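Long-range contacts in ABC transporter substrate-binding protein (Pseudomonas aeruginosa, PDB 6R6K), which probably binds ferrous iron in the periplasm as the substrate-binding component of an ABC transporter, with large conformational changes: residues K221-E226 / V243-L248; F171-I176 / L189-V194. All coordinates share one frame; numbering follows the deposited sequence.

In the fold
Both contacts belong to one four-stranded parallel sheet, whose strand order 2-1-3-4 is built by chain crossovers through helices. Followed from the N terminus, the chain lays down strand 172-176, passes through helix 181-186 and returns as strand 190-195; interaction 2 closes this beta-alpha-beta loop. Helix 205-216 then leads to strand 222-225, helix 231-241 and strand 244-247, and interaction 1 closes that second loop. The two loops follow in series, neither nesting nor crossing. Strands 172-176 and 222-225 lie side by side in the middle, where I176 N and F224 O probably share a hydrogen bond. Interaction 2 adds outer strand 190-195 on one side of this pair, interaction 1 outer strand 244-247 on the other.

Interaction 1. Residues K221-E226 / V243-L248; sequences KVIFSE and VKLYSL. With EDO (1,2-ethanediol), chain B; EDO (1,2-ethanediol), chain Y.
The Y246 ring meets strand 222-225 along its border: the I223 carbonyl oxygen lies in the ring plane at the edge, while the methyls of V222 approach obliquely, CG1 coming within 3.9 Å of Y246 CD1. The F224 ring is likewise met at a slant, its CD1 standing 3.8 Å from Y246 CB. F224 and Y246 are paired in the ladder and share the face of V222; in both, CG stands anti to the carbonyl carbon (chi1 -64° and -67°), beside the backbone N. The other face carries I223, S225 and L245, and packing there is tight: S225 CB lies only 3.4 Å from L245 CD2.

Between the faces runs a parallel ladder. I223 is gripped through both backbone polar atoms, its N donating to K244 O (3.0 Å) and its O accepting from Y246 N (2.8 Å). Farther on, S247 OG donates to S225 O at 3.1 Å. An ethanediol, probably from the crystallisation liquor, donates to L245 O.

Strand 222-225 continues the sheet toward strand 172-176. Helix 260-278 covers the aromatic face, where the Y246 hydroxyl is hydrogen-bonded to the E278 carboxylate, and helix 231-241 packs against L245 on the reverse.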
loop_
_atom_site.group_PDB
_atom_site.type_symbol
_atom_site.label_atom_id
_atom_site.label_comp_id
_atom_site.label_asym_id
_atom_site.label_seq_id
_atom_site.Cartn_x
_atom_site.Cartn_y
_atom_site.Cartn_z
ATOM N N LYS A 221 -19.874 10.138 -10.069
ATOM C CA LYS A 221 -20.608 8.864 -10.065
ATOM C C LYS A 221 -19.751 7.714 -9.543
ATOM O O LYS A 221 -20.296 6.689 -9.148
ATOM C CB LYS A 221 -21.189 8.522 -11.456
ATOM C CG LYS A 221 -22.213 9.518 -12.012
ATOM C CD LYS A 221 -23.627 9.364 -11.441
ATOM C CE LYS A 221 -24.561 10.396 -12.032
ATOM N NZ LYS A 221 -25.981 10.125 -11.685
ATOM N N VAL A 222 -18.417 7.874 -9.550
ATOM C CA VAL A 222 -17.472 6.846 -9.087
ATOM C C VAL A 222 -16.851 7.239 -7.754
ATOM O O VAL A 222 -16.397 8.371 -7.592
ATOM C CB VAL A 222 -16.413 6.492 -10.178
ATOM C CG1 VAL A 222 -15.253 5.664 -9.620
ATOM C CG2 VAL A 222 -17.075 5.768 -11.346
ATOM N N ILE A 223 -16.842 6.300 -6.798
ATOM C CA ILE A 223 -16.262 6.481 -5.469
ATOM C C ILE A 223 -15.355 5.320 -5.134
ATOM O O ILE A 223 -15.763 4.168 -5.248
ATOM C CB ILE A 223 -17.360 6.777 -4.380
ATOM C CG1 ILE A 223 -17.706 8.269 -4.331
ATOM C CG2 ILE A 223 -16.975 6.324 -2.978
ATOM C CD1 ILE A 223 -18.784 8.610 -5.099
ATOM N N PHE A 224 -14.103 5.627 -4.755
ATOM C CA PHE A 224 -13.160 4.616 -4.294
ATOM C C PHE A 224 -13.213 4.620 -2.786
ATOM O O PHE A 224 -12.969 5.650 -2.150
ATOM C CB PHE A 224 -11.735 4.818 -4.847
ATOM C CG PHE A 224 -11.684 4.670 -6.350
ATOM C CD1 PHE A 224 -11.642 3.406 -6.943
ATOM C CD2 PHE A 224 -11.718 5.794 -7.173
ATOM C CE1 PHE A 224 -11.628 3.274 -8.328
ATOM C CE2 PHE A 224 -11.708 5.663 -8.556
ATOM C CZ PHE A 224 -11.678 4.407 -9.128
ATOM N N SER A 225 -13.571 3.477 -2.215
ATOM C CA SER A 225 -13.731 3.344 -0.781
ATOM C C SER A 225 -12.644 2.519 -0.092
ATOM O O SER A 225 -12.334 1.380 -0.461
ATOM C CB SER A 225 -15.128 2.800 -0.456
ATOM O OG SER A 225 -15.360 2.704 0.939
ATOM N N GLU A 226 -12.114 3.115 0.972
ATOM C CA GLU A 226 -11.111 2.553 1.890
ATOM C C GLU A 226 -11.838 1.423 2.681
ATOM O O GLU A 226 -11.254 0.399 3.026
ATOM C CB GLU A 226 -10.682 3.702 2.824
ATOM C CG GLU A 226 -9.680 3.420 3.912
ATOM C CD GLU A 226 -9.311 4.698 4.626
ATOM O OE1 GLU A 226 -9.805 4.905 5.751
ATOM O OE2 GLU A 226 -8.549 5.507 4.051
ATOM N N VAL A 243 -24.438 6.703 -6.787
ATOM C CA VAL A 243 -22.990 6.588 -7.006
ATOM C C VAL A 243 -22.682 5.076 -7.166
ATOM O O VAL A 243 -23.536 4.246 -6.851
ATOM C CB VAL A 243 -22.132 7.199 -5.851
ATOM C CG1 VAL A 243 -22.458 8.655 -5.515
ATOM C CG2 VAL A 243 -22.136 6.313 -4.606
ATOM N N LYS A 244 -21.480 4.739 -7.630
ATOM C CA LYS A 244 -20.978 3.381 -7.772
ATOM C C LYS A 244 -19.711 3.273 -6.914
ATOM O O LYS A 244 -18.739 3.984 -7.135
ATOM C CB LYS A 244 -20.725 3.015 -9.236
ATOM C CG LYS A 244 -21.871 2.216 -9.847
ATOM C CD LYS A 244 -21.371 0.985 -10.602
ATOM C CE LYS A 244 -22.193 -0.290 -10.440
ATOM N NZ LYS A 244 -23.607 -0.152 -10.906
ATOM N N LEU A 245 -19.764 2.411 -5.901
ATOM C CA LEU A 245 -18.709 2.221 -4.922
ATOM C C LEU A 245 -17.712 1.133 -5.328
ATOM O O LEU A 245 -18.120 0.024 -5.662
ATOM C CB LEU A 245 -19.347 1.967 -3.543
ATOM C CG LEU A 245 -18.522 2.492 -2.379
ATOM C CD1 LEU A 245 -19.317 3.456 -1.555
ATOM C CD2 LEU A 245 -18.038 1.357 -1.524
ATOM N N TYR A 246 -16.403 1.485 -5.364
ATOM C CA TYR A 246 -15.325 0.594 -5.761
ATOM C C TYR A 246 -14.293 0.442 -4.661
ATOM O O TYR A 246 -13.854 1.411 -4.062
ATOM C CB TYR A 246 -14.642 1.084 -7.035
ATOM C CG TYR A 246 -15.524 1.035 -8.263
ATOM C CD1 TYR A 246 -16.356 2.105 -8.592
ATOM C CD2 TYR A 246 -15.538 -0.084 -9.096
ATOM C CE1 TYR A 246 -17.188 2.056 -9.709
ATOM C CE2 TYR A 246 -16.347 -0.127 -10.238
ATOM C CZ TYR A 246 -17.162 0.949 -10.541
ATOM O OH TYR A 246 -17.949 0.927 -11.668
ATOM N N SER A 247 -13.901 -0.778 -4.398
ATOM C CA SER A 247 -12.904 -1.025 -3.387
ATOM C C SER A 247 -11.653 -1.574 -4.039
ATOM O O SER A 247 -11.730 -2.279 -5.049
ATOM C CB SER A 247 -13.436 -2.014 -2.361
ATOM O OG SER A 247 -13.613 -1.307 -1.147
ATOM N N LEU A 248 -10.497 -1.262 -3.445
ATOM C CA LEU A 248 -9.209 -1.747 -3.945
ATOM C C LEU A 248 -8.486 -2.563 -2.866
ATOM O O LEU A 248 -8.809 -2.438 -1.694
ATOM C CB LEU A 248 -8.313 -0.580 -4.452
ATOM C CG LEU A 248 -8.894 0.307 -5.577
ATOM C CD1 LEU A 248 -7.985 1.491 -5.880
ATOM C CD2 LEU A 248 -9.126 -0.501 -6.830
HETATM C C1 EDO B . -17.671 -2.696 -3.061
HETATM O O1 EDO B . -17.561 -2.356 -4.428
HETATM C C2 EDO B . -16.845 -1.753 -2.154
HETATM O O2 EDO B . -17.319 -1.770 -0.813
HETATM C C1 EDO Y . -6.920 8.271 7.776
HETATM O O1 EDO Y . -7.096 8.826 9.086
HETATM C C2 EDO Y . -8.291 7.867 7.137
HETATM O O2 EDO Y . -8.169 7.854 5.721
#

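Interaction 2. Residues F171-I176 / L189-V194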
loop_
_atom_site.group_PDB
_atom_site.type_symbol
_atom_site.label_atom_id
_atom_site.label_comp_id
_atom_site.label_asym_id
_atom_site.label_seq_id
_atom_site.Cartn_x
_atom_site.Cartn_y
_atom_site.Cartn_z
ATOM N N PHE A 171 -12.679 11.404 -15.080
ATOM C CA PHE A 171 -11.596 11.383 -14.110
ATOM C C PHE A 171 -11.926 12.132 -12.817
ATOM O O PHE A 171 -11.135 12.103 -11.874
ATOM C CB PHE A 171 -10.309 11.881 -14.763
ATOM C CG PHE A 171 -9.773 10.908 -15.785
ATOM C CD1 PHE A 171 -10.234 10.926 -17.096
ATOM C CD2 PHE A 171 -8.792 9.986 -15.444
ATOM C CE1 PHE A 171 -9.732 10.032 -18.045
ATOM C CE2 PHE A 171 -8.290 9.091 -16.391
ATOM C CZ PHE A 171 -8.760 9.123 -17.687
ATOM N N ARG A 172 -13.097 12.794 -12.766
ATOM C CA ARG A 172 -13.583 13.448 -11.549
ATOM C C ARG A 172 -14.253 12.338 -10.695
ATOM O O ARG A 172 -15.301 11.798 -11.071
ATOM C CB ARG A 172 -14.574 14.593 -11.856
ATOM C CG ARG A 172 -13.963 15.828 -12.537
ATOM C CD ARG A 172 -14.969 16.973 -12.699
ATOM N NE ARG A 172 -15.262 17.655 -11.427
ATOM C CZ ARG A 172 -16.367 17.478 -10.700
ATOM N NH1 ARG A 172 -17.325 16.658 -11.117
ATOM N NH2 ARG A 172 -16.521 18.125 -9.549
ATOM N N VAL A 173 -13.576 11.937 -9.608
ATOM C CA VAL A 173 -14.022 10.898 -8.678
ATOM C C VAL A 173 -14.047 11.467 -7.259
ATOM O O VAL A 173 -13.664 12.615 -7.057
ATOM C CB VAL A 173 -13.176 9.579 -8.758
ATOM C CG1 VAL A 173 -13.272 8.923 -10.129
ATOM C CG2 VAL A 173 -11.711 9.787 -8.327
ATOM N N ALA A 174 -14.466 10.661 -6.283
ATOM C CA ALA A 174 -14.457 11.015 -4.868
ATOM C C ALA A 174 -13.988 9.771 -4.104
ATOM O O ALA A 174 -13.904 8.680 -4.695
ATOM C CB ALA A 174 -15.854 11.445 -4.411
ATOM N N THR A 175 -13.624 9.939 -2.818
ATOM C CA THR A 175 -13.177 8.810 -1.998
ATOM C C THR A 175 -13.797 8.779 -0.608
ATOM O O THR A 175 -14.205 9.810 -0.079
ATOM C CB THR A 175 -11.633 8.767 -1.835
ATOM O OG1 THR A 175 -11.211 9.770 -0.906
ATOM C CG2 THR A 175 -10.878 8.857 -3.140
ATOM N N ILE A 176 -13.780 7.594 0.005
ATOM C CA ILE A 176 -14.113 7.399 1.408
ATOM C C ILE A 176 -12.731 7.051 1.939
ATOM O O ILE A 176 -12.173 6.013 1.573
ATOM C CB ILE A 176 -15.221 6.323 1.680
ATOM C CG1 ILE A 176 -16.578 6.783 1.086
ATOM C CG2 ILE A 176 -15.369 6.075 3.183
ATOM C CD1 ILE A 176 -17.749 5.757 1.116
ATOM N N LEU A 189 -6.274 10.751 -11.542
ATOM C CA LEU A 189 -7.661 10.879 -11.110
ATOM C C LEU A 189 -7.777 12.079 -10.186
ATOM O O LEU A 189 -6.924 12.261 -9.299
ATOM C CB LEU A 189 -8.157 9.601 -10.421
ATOM C CG LEU A 189 -8.582 8.460 -11.339
ATOM C CD1 LEU A 189 -7.379 7.616 -11.779
ATOM C CD2 LEU A 189 -9.518 7.566 -10.631
ATOM N N GLU A 190 -8.817 12.909 -10.438
ATOM C CA GLU A 190 -9.123 14.150 -9.719
ATOM C C GLU A 190 -10.121 13.868 -8.608
ATOM O O GLU A 190 -11.286 13.600 -8.887
ATOM C CB GLU A 190 -9.675 15.249 -10.669
ATOM C CG GLU A 190 -8.864 15.509 -11.940
ATOM C CD GLU A 190 -7.458 16.093 -11.836
ATOM O OE1 GLU A 190 -7.100 16.635 -10.764
ATOM O OE2 GLU A 190 -6.715 16.014 -12.844
ATOM N N VAL A 191 -9.661 13.942 -7.357
ATOM C CA VAL A 191 -10.487 13.693 -6.179
ATOM C C VAL A 191 -11.249 14.990 -5.782
ATOM O O VAL A 191 -10.661 15.933 -5.232
ATOM C CB VAL A 191 -9.703 13.021 -5.005
ATOM C CG1 VAL A 191 -10.646 12.599 -3.895
ATOM C CG2 VAL A 191 -8.900 11.803 -5.475
ATOM N N THR A 192 -12.555 15.014 -6.122
ATOM C CA THR A 192 -13.566 16.063 -5.904
ATOM C C THR A 192 -13.758 16.384 -4.417
ATOM O O THR A 192 -13.814 17.557 -4.039
ATOM C CB THR A 192 -14.874 15.603 -6.592
ATOM O OG1 THR A 192 -14.662 15.632 -7.998
ATOM C CG2 THR A 192 -16.100 16.439 -6.237
ATOM N N ALA A 193 -13.894 15.334 -3.588
ATOM C CA ALA A 193 -14.098 15.390 -2.134
ATOM C C ALA A 193 -13.679 14.092 -1.493
ATOM O O ALA A 193 -13.650 13.050 -2.153
ATOM C CB ALA A 193 -15.560 15.646 -1.820
ATOM N N VAL A 194 -13.321 14.164 -0.209
ATOM C CA VAL A 194 -12.964 13.001 0.605
ATOM C C VAL A 194 -13.966 12.904 1.763
ATOM O O VAL A 194 -14.033 13.783 2.636
ATOM C CB VAL A 194 -11.474 12.840 1.036
ATOM C CG1 VAL A 194 -10.796 14.168 1.359
ATOM C CG2 VAL A 194 -11.318 11.839 2.183
#
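L189 and V173 fit together at the start of this parallel pair: the L189 methyl CD2 sits against both branches of V173, 3.9 Å from CG2 and 4.0 Å from CG1. The F171 ring adds a looser, oblique contact with L189 CG. Farther along, the V191 and T175 side chains cross at about a right angle, V191 CG1 resting 3.8 Å from T175 CG2. T175 places OG1 between its backbone N and carbonyl carbon (chi1 75°), which turns this oxygen against V194 CB at 3.6 Å; its hydrogen bond goes to G177 O.

The strands do not keep a single register. R172 pairs with E190 and V173 with V191, but T175 pairs with V194, the shift of one residue marking a beta bulge. T192 and A193 together face the single residue A174; T192, with its helix-like backbone, makes the bump. Its CB points toward the partner strand and comes close to V173 O, which accepts the T192 backbone N (2.8 Å, N-H...O 166°) and a weak bond from T192 OG1. Beyond the bulge, T175 N donates to A193 O at 3.2 Å, and A174 CB lies 3.5 Å from that same oxygen.

On the R172 side, the arginine chain bends at chi3 (74°) and brings one face of its guanidinium over T192 OG1. This is packing without a hydrogen bond, since NH2 has a poor angle to that oxygen; NH2 instead forms a salt bridge with D219.

Strand 190-195 is an outermost strand of its sheet, and 172-176 is hydrogen-bonded along its other side to 222-225. L184 of helix 181-186, the connection between the two strands, touches T175 and L189, and helix 260-278 meets L189 through V272 and I276.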